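Local atomic coordinates of similar to yteR (Bacilus subtilis) (Clostridium acetobutylicum, PDB entry 4WU0), a protein that probably hydrolyses unsaturated rhamnogalacturonan fragments derived from pectin, as a family 105 glycoside hydrolase related to YteR. Residues 47-60 against 82-95. Sequence-based numbering, arbitrary orientation.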
loop_
_atom_site.group_PDB
_atom_site.type_symbol
_atom_site.label_atom_id
_atom_site.label_comp_id
_atom_site.label_asym_id
_atom_site.label_seq_id
_atom_site.Cartn_x
_atom_site.Cartn_y
_atom_site.Cartn_z
ATOM N N LEU A 47 6.601 -17.109 -11.352
ATOM C CA LEU A 47 5.190 -17.497 -11.291
ATOM C C LEU A 47 5.030 -18.690 -10.363
ATOM O O LEU A 47 4.132 -18.727 -9.516
ATOM C CB LEU A 47 4.647 -17.826 -12.682
ATOM C CG LEU A 47 3.209 -18.341 -12.723
ATOM C CD1 LEU A 47 2.280 -17.307 -12.109
ATOM C CD2 LEU A 47 2.782 -18.690 -14.157
ATOM N N ASP A 48 5.926 -19.658 -10.487
ATOM C CA ASP A 48 5.849 -20.842 -9.640
ATOM C C ASP A 48 5.976 -20.502 -8.158
ATOM O O ASP A 48 5.280 -21.084 -7.334
ATOM C CB ASP A 48 6.915 -21.863 -10.037
ATOM C CG ASP A 48 6.628 -22.517 -11.370
ATOM O OD1 ASP A 48 5.452 -22.527 -11.793
ATOM O OD2 ASP A 48 7.586 -23.031 -11.987
ATOM N N PHE A 49 6.842 -19.544 -7.824
ATOM C CA PHE A 49 6.978 -19.079 -6.453
ATOM C C PHE A 49 5.690 -18.464 -5.937
ATOM O O PHE A 49 5.289 -18.697 -4.805
ATOM C CB PHE A 49 8.110 -18.058 -6.321
ATOM C CG PHE A 49 8.328 -17.578 -4.916
ATOM C CD1 PHE A 49 8.943 -18.394 -3.990
ATOM C CD2 PHE A 49 7.907 -16.320 -4.527
ATOM C CE1 PHE A 49 9.151 -17.966 -2.696
ATOM C CE2 PHE A 49 8.126 -15.872 -3.225
ATOM C CZ PHE A 49 8.739 -16.722 -2.309
ATOM N N ILE A 50 5.047 -17.675 -6.780
ATOM C CA ILE A 50 3.776 -17.056 -6.412
ATOM C C ILE A 50 2.715 -18.118 -6.171
ATOM O O ILE A 50 2.021 -18.086 -5.163
ATOM C CB ILE A 50 3.329 -16.067 -7.490
ATOM C CG1 ILE A 50 4.319 -14.911 -7.562
ATOM C CG2 ILE A 50 1.947 -15.511 -7.167
ATOM C CD1 ILE A 50 4.140 -14.058 -8.798
ATOM N N ILE A 51 2.630 -19.083 -7.076
ATOM C CA ILE A 51 1.649 -20.142 -6.956
ATOM C C ILE A 51 1.860 -20.920 -5.663
ATOM O O ILE A 51 0.908 -21.159 -4.903
ATOM C CB ILE A 51 1.718 -21.074 -8.180
ATOM C CG1 ILE A 51 1.218 -20.334 -9.433
ATOM C CG2 ILE A 51 0.918 -22.350 -7.953
ATOM C CD1 ILE A 51 1.478 -21.077 -10.759
ATOM N N LYS A 52 3.108 -21.317 -5.414
ATOM C CA LYS A 52 3.433 -22.139 -4.257
ATOM C C LYS A 52 3.114 -21.400 -2.964
ATOM O O LYS A 52 2.573 -21.993 -2.029
ATOM C CB LYS A 52 4.908 -22.561 -4.289
ATOM C CG LYS A 52 5.471 -23.019 -2.943
ATOM C CD LYS A 52 6.941 -23.408 -3.043
ATOM C CE LYS A 52 7.854 -22.211 -3.285
ATOM N NZ LYS A 52 8.069 -21.428 -2.043
ATOM N N THR A 53 3.423 -20.103 -2.920
ATOM C CA THR A 53 3.129 -19.292 -1.735
ATOM C C THR A 53 1.601 -19.264 -1.486
ATOM O O THR A 53 1.127 -19.504 -0.366
ATOM C CB THR A 53 3.682 -17.863 -1.898
ATOM O OG1 THR A 53 5.108 -17.923 -2.046
ATOM C CG2 THR A 53 3.326 -16.986 -0.684
ATOM N N MET A 54 0.834 -19.013 -2.532
ATOM C CA MET A 54 -0.611 -18.884 -2.343
ATOM C C MET A 54 -1.290 -20.217 -2.098
ATOM O O MET A 54 -2.401 -20.244 -1.588
ATOM C CB MET A 54 -1.260 -18.151 -3.505
ATOM C CG MET A 54 -0.846 -16.693 -3.612
ATOM S SD MET A 54 -1.115 -15.728 -2.121
ATOM C CE MET A 54 -2.868 -15.805 -2.039
ATOM N N ASP A 55 -0.620 -21.322 -2.423
ATOM C CA ASP A 55 -1.162 -22.643 -2.129
ATOM C C ASP A 55 -1.342 -22.884 -0.635
ATOM O O ASP A 55 -2.134 -23.742 -0.220
ATOM C CB ASP A 55 -0.302 -23.748 -2.749
ATOM C CG ASP A 55 -0.625 -24.000 -4.227
ATOM O OD1 ASP A 55 -1.721 -23.633 -4.702
ATOM O OD2 ASP A 55 0.224 -24.595 -4.921
ATOM N N THR A 56 -0.601 -22.155 0.192
ATOM C CA THR A 56 -0.818 -22.198 1.636
ATOM C C THR A 56 -2.233 -21.764 1.983
ATOM O O THR A 56 -2.843 -22.306 2.924
ATOM C CB THR A 56 0.165 -21.260 2.367
ATOM O OG1 THR A 56 1.458 -21.862 2.390
ATOM C CG2 THR A 56 -0.265 -21.005 3.811
ATOM N N PHE A 57 -2.725 -20.776 1.249
ATOM C CA PHE A 57 -3.972 -20.100 1.618
ATOM C C PHE A 57 -5.188 -20.592 0.860
ATOM O O PHE A 57 -6.279 -20.634 1.414
ATOM C CB PHE A 57 -3.830 -18.592 1.379
ATOM C CG PHE A 57 -2.711 -17.974 2.160
ATOM C CD1 PHE A 57 -2.780 -17.895 3.537
ATOM C CD2 PHE A 57 -1.589 -17.482 1.519
ATOM C CE1 PHE A 57 -1.733 -17.341 4.282
ATOM C CE2 PHE A 57 -0.539 -16.908 2.245
ATOM C CZ PHE A 57 -0.616 -16.838 3.631
ATOM N N ILE A 58 -5.023 -20.899 -0.420
ATOM C CA ILE A 58 -6.188 -21.160 -1.266
ATOM C C ILE A 58 -6.454 -22.646 -1.423
ATOM O O ILE A 58 -5.734 -23.363 -2.136
ATOM C CB ILE A 58 -6.048 -20.523 -2.655
ATOM C CG1 ILE A 58 -5.549 -19.076 -2.550
ATOM C CG2 ILE A 58 -7.368 -20.553 -3.387
ATOM C CD1 ILE A 58 -6.406 -18.181 -1.649
ATOM N N ASN A 59 -7.512 -23.100 -0.760
ATOM C CA ASN A 59 -7.922 -24.483 -0.824
ATOM C C ASN A 59 -8.570 -24.772 -2.173
ATOM O O ASN A 59 -8.990 -23.861 -2.863
ATOM C CB ASN A 59 -8.901 -24.774 0.307
ATOM C CG ASN A 59 -8.264 -24.643 1.683
ATOM O OD1 ASN A 59 -7.169 -25.157 1.936
ATOM N ND2 ASN A 59 -8.950 -23.954 2.584
ATOM N N GLU A 60 -8.651 -26.044 -2.550
ATOM C CA GLU A 60 -9.193 -26.395 -3.852
ATOM C C GLU A 60 -10.627 -25.903 -4.012
ATOM O O GLU A 60 -11.040 -25.561 -5.120
ATOM C CB GLU A 60 -9.143 -27.914 -4.072
ATOM C CG GLU A 60 -9.532 -28.352 -5.486
ATOM C CD GLU A 60 -8.716 -27.650 -6.573
ATOM O OE1 GLU A 60 -7.502 -27.422 -6.361
ATOM O OE2 GLU A 60 -9.293 -27.319 -7.636
ATOM N N ILE A 82 -3.375 -10.239 -5.861
ATOM C CA ILE A 82 -2.588 -11.316 -6.462
ATOM C C ILE A 82 -3.473 -12.447 -6.987
ATOM O O ILE A 82 -3.117 -13.103 -7.970
ATOM C CB ILE A 82 -1.460 -11.828 -5.533
ATOM C CG1 ILE A 82 -0.462 -12.709 -6.306
ATOM C CG2 ILE A 82 -1.994 -12.534 -4.322
ATOM C CD1 ILE A 82 0.431 -11.957 -7.311
ATOM N N LEU A 83 -4.609 -12.704 -6.340
ATOM C CA LEU A 83 -5.527 -13.722 -6.838
ATOM C C LEU A 83 -6.088 -13.377 -8.224
ATOM O O LEU A 83 -6.264 -14.272 -9.057
ATOM C CB LEU A 83 -6.668 -13.977 -5.857
ATOM C CG LEU A 83 -6.286 -14.574 -4.500
ATOM C CD1 LEU A 83 -7.539 -14.696 -3.623
ATOM C CD2 LEU A 83 -5.642 -15.929 -4.673
ATOM N N ILE A 84 -6.355 -12.094 -8.480
ATOM C CA ILE A 84 -6.760 -11.665 -9.814
ATOM C C ILE A 84 -5.678 -12.000 -10.817
ATOM O O ILE A 84 -5.953 -12.537 -11.900
ATOM C CB ILE A 84 -7.140 -10.174 -9.851
ATOM C CG1 ILE A 84 -8.371 -9.947 -8.984
ATOM C CG2 ILE A 84 -7.429 -9.705 -11.282
ATOM C CD1 ILE A 84 -8.704 -8.485 -8.737
ATOM N N THR A 85 -4.439 -11.673 -10.463
ATOM C CA THR A 85 -3.311 -11.926 -11.339
ATOM C C THR A 85 -3.179 -13.421 -11.622
ATOM O O THR A 85 -2.993 -13.833 -12.770
ATOM C CB THR A 85 -2.050 -11.362 -10.687
ATOM O OG1 THR A 85 -2.200 -9.937 -10.592
ATOM C CG2 THR A 85 -0.797 -11.713 -11.479
ATOM N N LEU A 86 -3.311 -14.235 -10.590
ATOM C CA LEU A 86 -3.186 -15.678 -10.768
ATOM C C LEU A 86 -4.336 -16.242 -11.591
ATOM O O LEU A 86 -4.128 -17.156 -12.396
ATOM C CB LEU A 86 -3.114 -16.397 -9.430
ATOM C CG LEU A 86 -1.789 -16.301 -8.679
ATOM C CD1 LEU A 86 -1.951 -16.730 -7.231
ATOM C CD2 LEU A 86 -0.728 -17.144 -9.370
ATOM N N PHE A 87 -5.548 -15.726 -11.389
ATOM C CA PHE A 87 -6.677 -16.216 -12.175
ATOM C C PHE A 87 -6.483 -15.878 -13.652
ATOM O O PHE A 87 -6.749 -16.709 -14.523
ATOM C CB PHE A 87 -8.011 -15.660 -11.686
ATOM C CG PHE A 87 -9.188 -16.174 -12.479
ATOM C CD1 PHE A 87 -9.487 -17.522 -12.482
ATOM C CD2 PHE A 87 -9.969 -15.320 -13.222
ATOM C CE1 PHE A 87 -10.560 -18.016 -13.225
ATOM C CE2 PHE A 87 -11.043 -15.802 -13.957
ATOM C CZ PHE A 87 -11.336 -17.142 -13.951
ATOM N N LYS A 88 -6.019 -14.663 -13.933
ATOM C CA LYS A 88 -5.784 -14.251 -15.314
ATOM C C LYS A 88 -4.666 -15.076 -15.963
ATOM O O LYS A 88 -4.762 -15.444 -17.143
ATOM C CB LYS A 88 -5.487 -12.748 -15.404
ATOM C CG LYS A 88 -6.676 -11.846 -15.010
ATOM C CD LYS A 88 -6.327 -10.346 -15.081
ATOM C CE LYS A 88 -6.137 -9.853 -16.515
ATOM N NZ LYS A 88 -7.329 -10.156 -17.370
ATOM N N GLU A 89 -3.621 -15.364 -15.198
ATOM C CA GLU A 89 -2.478 -16.108 -15.716
ATOM C C GLU A 89 -2.754 -17.601 -15.895
ATOM O O GLU A 89 -2.310 -18.184 -16.876
ATOM C CB GLU A 89 -1.246 -15.926 -14.826
ATOM C CG GLU A 89 -0.001 -16.690 -15.293
ATOM C CD GLU A 89 0.556 -16.211 -16.631
ATOM O OE1 GLU A 89 1.180 -17.045 -17.334
ATOM O OE2 GLU A 89 0.390 -15.009 -16.964
ATOM N N THR A 90 -3.464 -18.214 -14.949
ATOM C CA THR A 90 -3.589 -19.679 -14.913
ATOM C C THR A 90 -4.991 -20.175 -15.251
ATOM O O THR A 90 -5.172 -21.338 -15.621
ATOM C CB THR A 90 -3.244 -20.236 -13.525
ATOM O OG1 THR A 90 -4.300 -19.915 -12.604
ATOM C CG2 THR A 90 -1.923 -19.668 -13.018
ATOM N N GLY A 91 -5.983 -19.306 -15.094
ATOM C CA GLY A 91 -7.371 -19.684 -15.282
ATOM C C GLY A 91 -7.916 -20.704 -14.289
ATOM O O GLY A 91 -8.992 -21.242 -14.530
ATOM N N LYS A 92 -7.207 -20.973 -13.187
ATOM C CA LYS A 92 -7.644 -22.009 -12.245
ATOM C C LYS A 92 -8.828 -21.559 -11.408
ATOM O O LYS A 92 -8.826 -20.488 -10.820
ATOM C CB LYS A 92 -6.501 -22.482 -11.348
ATOM C CG LYS A 92 -5.362 -23.167 -12.097
ATOM C CD LYS A 92 -5.818 -24.396 -12.889
ATOM C CE LYS A 92 -4.622 -25.137 -13.483
ATOM N NZ LYS A 92 -5.001 -26.255 -14.399
ATOM N N GLU A 93 -9.852 -22.404 -11.362
ATOM C CA GLU A 93 -11.124 -22.014 -10.769
ATOM C C GLU A 93 -11.020 -21.666 -9.278
ATOM O O GLU A 93 -11.769 -20.821 -8.792
ATOM C CB GLU A 93 -12.167 -23.118 -11.003
ATOM C CG GLU A 93 -13.606 -22.742 -10.602
ATOM C CD GLU A 93 -14.156 -21.511 -11.335
ATOM O OE1 GLU A 93 -13.555 -21.067 -12.341
ATOM O OE2 GLU A 93 -15.202 -20.986 -10.890
ATOM N N LYS A 94 -10.095 -22.293 -8.549
ATOM C CA LYS A 94 -10.046 -22.066 -7.112
ATOM C C LYS A 94 -9.729 -20.604 -6.816
ATOM O O LYS A 94 -10.161 -20.066 -5.803
ATOM C CB LYS A 94 -9.051 -23.008 -6.411
ATOM C CG LYS A 94 -7.561 -22.705 -6.603
ATOM C CD LYS A 94 -6.761 -23.722 -5.794
ATOM C CE LYS A 94 -5.307 -23.315 -5.572
ATOM N NZ LYS A 94 -4.638 -24.203 -4.548
ATOM N N TYR A 95 -8.985 -19.948 -7.706
ATOM C CA TYR A 95 -8.658 -18.549 -7.491
ATOM C C TYR A 95 -9.911 -17.690 -7.666
ATOM O O TYR A 95 -10.138 -16.740 -6.923
ATOM C CB TYR A 95 -7.572 -18.081 -8.464
ATOM C CG TYR A 95 -6.253 -18.796 -8.316
ATOM C CD1 TYR A 95 -5.670 -18.976 -7.068
ATOM C CD2 TYR A 95 -5.592 -19.297 -9.421
ATOM C CE1 TYR A 95 -4.469 -19.626 -6.932
ATOM C CE2 TYR A 95 -4.382 -19.943 -9.298
ATOM C CZ TYR A 95 -3.823 -20.112 -8.056
ATOM O OH TYR A 95 -2.608 -20.773 -7.949
HETATM O O HOH W 1 -1.742 -21.056 -5.480
HETATM O O HOH W 2 -8.902 -24.928 -9.234
HETATM O O HOH W 3 -5.297 -27.016 -5.080
#
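Leu86 plugs as a knob into a hole formed by Leu47, Ile50, Ile51 and Met54, joining two neighbouring helices of the (alpha/alpha)6 barrel of six helical hairpins expected for this family. The axes of the helical segments 47-54 and 82-90 are 11.3 Å apart at closest approach, their directions differing by 121°. The two methyls of Leu86 divide the hole: CD2 lies 3.7 Å from Ile51 CG1 and also meets Ile50 CG2, whereas CD1 rests on Met54 CG. Bent at both chi2 and chi3, the Met54 chain brings CE to Leu83 CD2 and SD to Ile82 CG2. Ile58, beyond the helix, continues the apolar layer against Leu83 CD2. At the other end Leu47 CD2 packs 3.6 Å from Glu89 CG; Glu89 OE1 is hydrogen-bonded to the hydroxyl of Tyr38 on helix 25-41.

Tyr95 leads toward the polar edge. Leu86 CB sits over the centre of one ring face and Lys94 CG lies off-centre over the opposite one, while the hydroxyl donates to a water 2.6 Å from OH. This water in turn donates to Ile51 O and Asp55 OD1, tying the tyrosine to the backbone of Ile51 and the carboxylate of Asp55. Lys94, extended beyond CG, runs along the 58-60 backbone to a salt bridge of 3.0 Å between NZ and Asp55 OD1, approached from above the carboxylate plane. Two further waters link Glu60 to Lys94, one at its backbone N and one at its ammonium group. That same NZ donates to Ile58 O at 2.8 Å, with a C=O...N angle of 154°.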